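Local coordinates for protein Avidin/streptavidin (Shewanella denitrificans, PDB 3SZH) that binds biotin with high affinity, as a bacterial member of the avidin-streptavidin family, at residues Thr95-Val100 against Gly113-Ser118. Numbering follows the deposited sequence. Where two conformers were deposited one is given.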
loop_
_atom_site.group_PDB
_atom_site.type_symbol
_atom_site.label_atom_id
_atom_site.label_comp_id
_atom_site.label_asym_id
_atom_site.label_seq_id
_atom_site.Cartn_x
_atom_site.Cartn_y
_atom_site.Cartn_z
ATOM N N THR B 95 -8.620 4.261 8.572
ATOM C CA THR B 95 -7.671 4.348 7.465
ATOM C C THR B 95 -7.722 5.679 6.740
ATOM O O THR B 95 -8.743 6.371 6.714
ATOM C CB THR B 95 -7.889 3.240 6.390
ATOM O OG1 THR B 95 -9.076 3.516 5.649
ATOM C CG2 THR B 95 -7.965 1.852 6.993
ATOM N N LEU B 96 -6.617 5.975 6.060
ATOM C CA LEU B 96 -6.543 6.992 5.032
ATOM C C LEU B 96 -6.099 6.280 3.761
ATOM O O LEU B 96 -5.141 5.498 3.797
ATOM C CB LEU B 96 -5.516 8.056 5.399
ATOM C CG LEU B 96 -5.796 8.824 6.684
ATOM C CD1 LEU B 96 -4.678 9.833 6.940
ATOM C CD2 LEU B 96 -7.163 9.511 6.645
ATOM N N TRP B 97 -6.775 6.549 2.649
ATOM C CA TRP B 97 -6.440 5.897 1.389
ATOM C C TRP B 97 -6.009 6.897 0.338
ATOM O O TRP B 97 -6.314 8.098 0.400
ATOM C CB TRP B 97 -7.607 5.042 0.878
ATOM C CG TRP B 97 -8.926 5.748 0.728
ATOM C CD1 TRP B 97 -9.964 5.732 1.612
ATOM C CD2 TRP B 97 -9.361 6.563 -0.383
ATOM N NE1 TRP B 97 -11.023 6.468 1.127
ATOM C CE2 TRP B 97 -10.684 6.983 -0.096
ATOM C CE3 TRP B 97 -8.781 6.942 -1.605
ATOM C CZ2 TRP B 97 -11.422 7.791 -0.964
ATOM C CZ3 TRP B 97 -9.516 7.740 -2.463
ATOM C CH2 TRP B 97 -10.822 8.172 -2.129
ATOM N N GLN B 98 -5.294 6.352 -0.634
ATOM C CA GLN B 98 -4.861 7.067 -1.833
ATOM C C GLN B 98 -5.200 6.196 -3.026
ATOM O O GLN B 98 -4.946 4.978 -3.021
ATOM C CB GLN B 98 -3.360 7.337 -1.785
ATOM C CG GLN B 98 -2.905 8.145 -0.551
ATOM C CD GLN B 98 -1.438 8.502 -0.610
ATOM O OE1 GLN B 98 -0.569 7.664 -0.892
ATOM N NE2 GLN B 98 -1.148 9.749 -0.360
ATOM N N LEU B 99 -5.725 6.827 -4.074
ATOM C CA LEU B 99 -6.100 6.180 -5.327
ATOM C C LEU B 99 -5.285 6.790 -6.458
ATOM O O LEU B 99 -5.368 8.000 -6.689
ATOM C CB LEU B 99 -7.598 6.409 -5.571
ATOM C CG LEU B 99 -8.310 5.987 -6.872
ATOM C CD1 LEU B 99 -8.047 6.890 -8.067
ATOM C CD2 LEU B 99 -8.014 4.550 -7.228
ATOM N N VAL B 100 -4.500 5.973 -7.148
ATOM C CA VAL B 100 -3.736 6.421 -8.294
ATOM C C VAL B 100 -4.258 5.761 -9.568
ATOM O O VAL B 100 -4.452 4.547 -9.633
ATOM C CB VAL B 100 -2.192 6.256 -8.105
ATOM C CG1 VAL B 100 -1.773 4.797 -7.876
ATOM C CG2 VAL B 100 -1.413 6.872 -9.278
ATOM N N GLY B 113 -8.826 9.952 0.605
ATOM C CA GLY B 113 -9.966 10.004 1.498
ATOM C C GLY B 113 -9.771 9.177 2.741
ATOM O O GLY B 113 -8.677 8.654 2.997
ATOM N N GLN B 114 -10.839 9.093 3.528
ATOM C CA GLN B 114 -10.820 8.354 4.795
ATOM C C GLN B 114 -11.877 7.281 4.764
ATOM O O GLN B 114 -13.012 7.542 4.404
ATOM C CB GLN B 114 -11.048 9.240 6.054
ATOM C CG GLN B 114 -11.462 8.380 7.312
ATOM C CD GLN B 114 -10.625 8.549 8.624
ATOM O OE1 GLN B 114 -10.704 9.602 9.290
ATOM N NE2 GLN B 114 -9.911 7.460 9.048
ATOM N N ASP B 115 -11.498 6.062 5.149
ATOM C CA ASP B 115 -12.465 4.960 5.344
ATOM C C ASP B 115 -12.329 4.440 6.755
ATOM O O ASP B 115 -11.205 4.263 7.255
ATOM C CB ASP B 115 -12.163 3.771 4.418
ATOM C CG ASP B 115 -12.607 3.957 2.986
ATOM O OD1 ASP B 115 -13.267 4.960 2.635
ATOM O OD2 ASP B 115 -12.257 3.059 2.197
ATOM N N VAL B 116 -13.464 4.178 7.411
ATOM C CA VAL B 116 -13.449 3.474 8.689
ATOM C C VAL B 116 -14.153 2.155 8.474
ATOM O O VAL B 116 -15.292 2.118 8.021
ATOM C CB VAL B 116 -14.109 4.284 9.820
ATOM C CG1 VAL B 116 -14.140 3.441 11.072
ATOM C CG2 VAL B 116 -13.321 5.592 10.052
ATOM N N PHE B 117 -13.421 1.067 8.715
ATOM C CA PHE B 117 -13.939 -0.284 8.542
ATOM C C PHE B 117 -14.333 -0.798 9.921
ATOM O O PHE B 117 -13.623 -0.582 10.911
ATOM C CB PHE B 117 -12.869 -1.200 7.918
ATOM C CG PHE B 117 -12.511 -0.879 6.507
ATOM C CD1 PHE B 117 -11.600 0.136 6.216
ATOM C CD2 PHE B 117 -13.068 -1.610 5.468
ATOM C CE1 PHE B 117 -11.260 0.414 4.898
ATOM C CE2 PHE B 117 -12.725 -1.343 4.139
ATOM C CZ PHE B 117 -11.822 -0.334 3.853
ATOM N N SER B 118 -15.496 -1.415 9.993
ATOM C CA SER B 118 -16.024 -1.994 11.222
ATOM C C SER B 118 -16.088 -3.503 11.068
ATOM O O SER B 118 -16.290 -4.000 9.963
ATOM C CB SER B 118 -17.432 -1.447 11.484
ATOM O OG SER B 118 -17.415 -0.041 11.685
HETATM O O HOH W 1 -13.838 7.868 1.611
#
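T95 and W97 pair with D115 and G113 as antiparallel hydrogen-bonded pairs, with L96 opposite Q114 as the non-hydrogen-bonded pair between them. The segments belong to the hairpin of strands 92-101 and 111-119, the last two strands of the eight-stranded antiparallel avidin barrel, and their axes run at 134°. At G113 the bonds are fairly straight: W97 N gives to G113 O at 2.9 Å and G113 N returns to W97 O.

T95, W97 and D115 share one face of the sheet. In W97, chi1 of 55° puts CG between the backbone N and the carbonyl carbon, and chi2 of -99° then turns the indole so that one face lies over G113. Glycine suits this place: having no side chain, its backbone lies directly against the ring, with G113 N 3.4 Å from the W97 ring plane, over its centre, and G113 CA 3.8 Å from the centroid of the five-membered ring, a CH-pi contact. At the ring's edge W97 NE1 reaches D115 OD1 in a weak, bent bond of 3.1 Å. It also gives to a water in the ring plane, NE1 to water O 3.2 Å, which can in turn donate to Q114 O. D115 OD1 also takes a hydrogen bond from Q16 NE2, and OD2 one from W80 NE1, so the buried aspartate ties W97 to a wider polar network, consistent with the tryptophan-lined biotin site of the family.

Threonine gives T95 a second donor: N and OG1 both grip D115 O, OG1 at 2.8 Å. The F117 ring presents its edge to OG1.

On the other face L96 CD2 packs against Q114 CB. A bend at chi2 brings Q114 CD round to the side of T95. Q114 NE2 makes weak bonds to S94 OG and, at 2.8 Å, to T95 O, the same oxygen that accepts D115 N from well above its carbonyl plane.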